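Local coordinates for protein ADP-ribose pyrophosphatase (Streptococcus suis, PDB 3O8S) that probably hydrolyses ADP-ribose or a related nucleoside diphosphate derivative, as a member of the NUDIX hydrolase family, at residues R74-E88 and K183-R197. Numbering follows the deposited sequence.
Sequences RAAIFQEDKILLVQE and KNTAEQLALCLEASR. With EDO (1,2-ethanediol), chain F.
Phe-78 has CG anti to its carbonyl carbon (chi1 -66°), which carries the ring to helix 186-197. Leu-193 takes the other course, with CG anti to the backbone N (chi1 176°), and its side chain crosses that of Phe-78 at about a right angle. The ring tip reaches the helix backbone, with Phe-78 CZ 3.3 Å from Leu-193 N. Leu-193 CD1 lies by CE2 of the ring. Ser-196 OG sits over one ring face, offset toward the rim. That hydroxyl donates to Leu-193 O at 2.7 Å, in the carbonyl plane and on a lone pair, which fixes its rotation. Two residues earlier in the strand, on the same side, Ala-76 CB meets Cys-192 CB at 3.6 Å. Ile-83 and Leu-85 of the second strand each touch one methyl branch of Leu-189.

Polar pairs close both ends of this apolar strip. In the type I' turn of the hairpin, Asp-81 OD2 accepts from Arg-197 NE and NH2, each at 3.2 Å. Both nitrogens come from the same face of the carboxylate, and the two flat groups stand 84° apart. Leu-193 CD2 lies over one face of this guanidinium. At the far end, the extended Lys-183 chain brings NZ to Glu-88 OE1 at 2.8 Å, on the syn side. The Lys-183 chain also passes over one face of the Arg-74 guanidinium. Arg-74 NH1 and Lys-183 NZ both donate to O2 of an ethanediol, which probably came from the crystallisation liquor. Asp-72 forms a salt bridge with Arg-74, which probably offsets the nearby like charges.

Thr-185 and Gln-188 start the helix with a capping box. Helix 106-118 packs on alternate residues of the hairpin, such as Ala-75 and Ile-77. The hairpin thus lies between two helices, as in the alpha/beta/alpha sandwich of the NUDIX fold.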
# COMPACT_ATOMS: atom_id res chain seq x y z
N ARG A 74 10.00 -2.88 1.27
CA ARG A 74 10.85 -4.08 1.11
C ARG A 74 10.76 -4.55 -0.31
O ARG A 74 9.64 -4.67 -0.85
CB ARG A 74 10.45 -5.21 2.07
CG ARG A 74 10.64 -4.92 3.56
CD ARG A 74 12.09 -5.00 4.02
NE ARG A 74 12.37 -3.95 5.00
CZ ARG A 74 13.58 -3.58 5.39
NH1 ARG A 74 14.66 -4.19 4.91
NH2 ARG A 74 13.73 -2.60 6.27
N ALA A 75 11.92 -4.82 -0.94
CA ALA A 75 11.94 -5.30 -2.32
C ALA A 75 12.19 -6.80 -2.37
O ALA A 75 13.13 -7.29 -1.75
CB ALA A 75 12.99 -4.56 -3.13
N ALA A 76 11.35 -7.53 -3.10
CA ALA A 76 11.47 -8.98 -3.29
C ALA A 76 11.91 -9.25 -4.73
O ALA A 76 11.16 -8.97 -5.65
CB ALA A 76 10.13 -9.66 -3.01
N ILE A 77 13.14 -9.71 -4.92
CA ILE A 77 13.75 -9.95 -6.24
C ILE A 77 14.05 -11.44 -6.38
O ILE A 77 14.72 -12.01 -5.54
CB ILE A 77 15.04 -9.08 -6.41
CG1 ILE A 77 14.76 -7.57 -6.14
CG2 ILE A 77 15.71 -9.28 -7.81
CD1 ILE A 77 15.96 -6.84 -5.50
N PHE A 78 13.58 -12.06 -7.47
CA PHE A 78 13.78 -13.49 -7.70
C PHE A 78 14.58 -13.80 -8.96
O PHE A 78 14.45 -13.12 -9.97
CB PHE A 78 12.40 -14.22 -7.76
CG PHE A 78 11.65 -14.20 -6.45
CD1 PHE A 78 10.78 -13.16 -6.14
CD2 PHE A 78 11.86 -15.19 -5.49
CE1 PHE A 78 10.10 -13.13 -4.91
CE2 PHE A 78 11.17 -15.16 -4.27
CZ PHE A 78 10.33 -14.11 -3.97
N GLN A 79 15.38 -14.86 -8.88
CA GLN A 79 16.15 -15.45 -9.98
C GLN A 79 16.10 -16.96 -9.73
O GLN A 79 16.51 -17.39 -8.65
CB GLN A 79 17.59 -14.88 -10.05
CG GLN A 79 17.66 -13.43 -10.60
CD GLN A 79 17.22 -13.27 -12.06
OE1 GLN A 79 17.91 -13.69 -12.99
NE2 GLN A 79 16.08 -12.65 -12.29
N GLU A 80 15.48 -17.73 -10.64
CA GLU A 80 15.28 -19.19 -10.50
C GLU A 80 14.48 -19.52 -9.21
O GLU A 80 14.78 -20.51 -8.54
CB GLU A 80 16.61 -19.95 -10.51
CG GLU A 80 17.07 -20.39 -11.88
CD GLU A 80 17.75 -19.34 -12.73
OE1 GLU A 80 18.49 -18.49 -12.17
OE2 GLU A 80 17.58 -19.39 -13.97
N ASP A 81 13.51 -18.65 -8.85
CA ASP A 81 12.65 -18.75 -7.67
C ASP A 81 13.46 -18.65 -6.34
O ASP A 81 12.93 -18.99 -5.28
CB ASP A 81 11.77 -20.02 -7.72
CG ASP A 81 10.63 -19.99 -8.74
OD1 ASP A 81 10.20 -18.87 -9.12
OD2 ASP A 81 10.14 -21.06 -9.11
N LYS A 82 14.73 -18.17 -6.40
CA LYS A 82 15.57 -17.89 -5.24
C LYS A 82 15.43 -16.39 -4.93
O LYS A 82 15.42 -15.59 -5.87
CB LYS A 82 17.04 -18.27 -5.48
CG LYS A 82 17.31 -19.76 -5.52
CD LYS A 82 18.79 -20.01 -5.76
CE LYS A 82 19.15 -21.47 -5.77
NZ LYS A 82 20.62 -21.67 -5.60
N ILE A 83 15.31 -16.00 -3.64
CA ILE A 83 15.09 -14.59 -3.31
C ILE A 83 16.39 -13.83 -3.00
O ILE A 83 17.29 -14.39 -2.37
CB ILE A 83 14.06 -14.46 -2.14
CG1 ILE A 83 13.43 -13.03 -2.11
CG2 ILE A 83 14.67 -14.91 -0.75
CD1 ILE A 83 12.07 -12.93 -1.40
N LEU A 84 16.48 -12.53 -3.40
CA LEU A 84 17.67 -11.75 -3.05
C LEU A 84 17.58 -11.20 -1.60
O LEU A 84 16.62 -10.51 -1.23
CB LEU A 84 17.95 -10.59 -4.03
CG LEU A 84 19.19 -9.78 -3.59
CD1 LEU A 84 20.47 -10.18 -4.30
CD2 LEU A 84 18.92 -8.31 -3.53
N LEU A 85 18.62 -11.48 -0.81
CA LEU A 85 18.74 -11.01 0.58
C LEU A 85 20.05 -10.28 0.75
O LEU A 85 21.03 -10.62 0.09
CB LEU A 85 18.61 -12.15 1.61
CG LEU A 85 17.29 -12.94 1.59
CD1 LEU A 85 17.42 -14.22 2.34
CD2 LEU A 85 16.11 -12.12 2.09
N VAL A 86 20.05 -9.25 1.60
CA VAL A 86 21.23 -8.45 1.92
C VAL A 86 21.56 -8.65 3.39
O VAL A 86 20.65 -8.78 4.23
CB VAL A 86 21.11 -6.95 1.53
CG1 VAL A 86 21.16 -6.77 0.01
CG2 VAL A 86 19.85 -6.29 2.11
N GLN A 87 22.86 -8.73 3.70
CA GLN A 87 23.33 -8.96 5.06
C GLN A 87 23.81 -7.66 5.68
O GLN A 87 24.53 -6.89 5.04
CB GLN A 87 24.47 -9.99 5.06
CG GLN A 87 24.81 -10.54 6.43
CD GLN A 87 26.03 -11.42 6.41
OE1 GLN A 87 26.97 -11.19 5.65
NE2 GLN A 87 26.04 -12.45 7.24
N GLU A 88 23.44 -7.46 6.97
CA GLU A 88 23.82 -6.29 7.75
C GLU A 88 24.95 -6.62 8.72
O GLU A 88 25.27 -7.80 8.90
CB GLU A 88 22.59 -5.74 8.49
CG GLU A 88 21.68 -4.95 7.58
CD GLU A 88 20.39 -4.52 8.26
OE1 GLU A 88 19.52 -5.39 8.49
OE2 GLU A 88 20.24 -3.31 8.53
N LYS A 183 12.15 -7.35 10.24
CA LYS A 183 12.13 -6.81 8.87
C LYS A 183 11.36 -7.72 7.93
O LYS A 183 10.58 -7.22 7.13
CB LYS A 183 13.56 -6.58 8.35
CG LYS A 183 14.19 -5.35 8.98
CD LYS A 183 15.59 -5.11 8.50
CE LYS A 183 16.07 -3.82 9.11
NZ LYS A 183 17.48 -3.56 8.78
N ASN A 184 11.57 -9.04 8.02
CA ASN A 184 10.88 -10.00 7.16
C ASN A 184 10.89 -11.41 7.76
O ASN A 184 11.95 -11.92 8.08
CB ASN A 184 11.49 -10.03 5.72
CG ASN A 184 13.00 -9.85 5.69
OD1 ASN A 184 13.51 -8.86 5.17
ND2 ASN A 184 13.75 -10.75 6.31
N THR A 185 9.71 -12.03 7.87
CA THR A 185 9.56 -13.41 8.33
C THR A 185 9.70 -14.35 7.12
O THR A 185 9.59 -13.89 5.97
CB THR A 185 8.18 -13.61 9.00
OG1 THR A 185 7.17 -13.31 8.04
CG2 THR A 185 7.98 -12.75 10.26
N ALA A 186 9.90 -15.66 7.37
CA ALA A 186 9.98 -16.69 6.31
C ALA A 186 8.64 -16.75 5.54
O ALA A 186 8.63 -16.87 4.31
CB ALA A 186 10.32 -18.05 6.94
N GLU A 187 7.53 -16.54 6.27
CA GLU A 187 6.16 -16.50 5.78
C GLU A 187 5.99 -15.38 4.76
O GLU A 187 5.43 -15.62 3.67
CB GLU A 187 5.17 -16.32 6.96
CG GLU A 187 5.09 -17.49 7.93
CD GLU A 187 6.21 -17.72 8.94
OE1 GLU A 187 6.75 -16.74 9.49
OE2 GLU A 187 6.51 -18.91 9.22
N GLN A 188 6.51 -14.16 5.07
CA GLN A 188 6.45 -13.01 4.14
C GLN A 188 7.29 -13.27 2.89
O GLN A 188 6.85 -12.90 1.80
CB GLN A 188 6.88 -11.70 4.83
CG GLN A 188 5.83 -11.23 5.86
CD GLN A 188 6.32 -10.19 6.84
OE1 GLN A 188 7.52 -9.97 7.03
NE2 GLN A 188 5.39 -9.50 7.48
N LEU A 189 8.45 -13.93 3.01
CA LEU A 189 9.29 -14.29 1.84
C LEU A 189 8.55 -15.29 0.96
O LEU A 189 8.56 -15.13 -0.26
CB LEU A 189 10.65 -14.86 2.27
CG LEU A 189 11.54 -13.97 3.12
CD1 LEU A 189 12.94 -14.55 3.22
CD2 LEU A 189 11.56 -12.54 2.62
N ALA A 190 7.89 -16.31 1.59
CA ALA A 190 7.08 -17.32 0.90
C ALA A 190 5.90 -16.63 0.17
O ALA A 190 5.63 -16.95 -1.00
CB ALA A 190 6.59 -18.37 1.88
N LEU A 191 5.30 -15.61 0.80
CA LEU A 191 4.24 -14.81 0.17
C LEU A 191 4.76 -14.09 -1.09
O LEU A 191 4.10 -14.10 -2.14
CB LEU A 191 3.62 -13.80 1.16
CG LEU A 191 2.30 -13.13 0.70
CD1 LEU A 191 1.12 -14.14 0.77
CD2 LEU A 191 1.99 -11.84 1.51
N CYS A 192 5.96 -13.50 -0.99
CA CYS A 192 6.62 -12.83 -2.13
C CYS A 192 6.88 -13.82 -3.27
O CYS A 192 6.61 -13.48 -4.43
CB CYS A 192 7.90 -12.15 -1.68
SG CYS A 192 7.64 -10.73 -0.58
N LEU A 193 7.35 -15.07 -2.96
CA LEU A 193 7.58 -16.11 -3.99
C LEU A 193 6.27 -16.46 -4.72
O LEU A 193 6.24 -16.51 -5.96
CB LEU A 193 8.22 -17.37 -3.38
CG LEU A 193 8.44 -18.58 -4.32
CD1 LEU A 193 9.36 -18.25 -5.49
CD2 LEU A 193 8.98 -19.76 -3.57
N GLU A 194 5.19 -16.66 -3.94
CA GLU A 194 3.87 -16.94 -4.47
C GLU A 194 3.43 -15.80 -5.42
O GLU A 194 2.97 -16.08 -6.51
CB GLU A 194 2.86 -17.18 -3.32
CG GLU A 194 1.51 -17.71 -3.76
CD GLU A 194 0.41 -17.63 -2.71
OE1 GLU A 194 0.75 -17.70 -1.50
OE2 GLU A 194 -0.77 -17.50 -3.09
N ALA A 195 3.64 -14.51 -5.03
CA ALA A 195 3.35 -13.36 -5.89
C ALA A 195 4.18 -13.39 -7.19
O ALA A 195 3.63 -13.13 -8.27
CB ALA A 195 3.60 -12.05 -5.15
N SER A 196 5.47 -13.76 -7.10
CA SER A 196 6.30 -13.85 -8.30
C SER A 196 5.86 -14.95 -9.26
O SER A 196 6.14 -14.84 -10.46
CB SER A 196 7.78 -14.06 -7.96
OG SER A 196 8.05 -15.41 -7.65
N ARG A 197 5.21 -16.03 -8.73
CA ARG A 197 4.75 -17.16 -9.53
C ARG A 197 3.31 -16.99 -10.06
O ARG A 197 2.85 -17.82 -10.84
CB ARG A 197 4.81 -18.46 -8.70
CG ARG A 197 6.23 -19.02 -8.51
CD ARG A 197 6.22 -20.12 -7.46
NE ARG A 197 7.48 -20.88 -7.42
CZ ARG A 197 7.81 -21.73 -6.44
NH1 ARG A 197 7.00 -21.93 -5.42
NH2 ARG A 197 8.98 -22.37 -6.48
C1 EDO F . 19.45 -3.14 5.04
O1 EDO F . 19.25 -1.79 5.48
C2 EDO F . 18.12 -3.73 4.61
O2 EDO F . 17.45 -4.31 5.74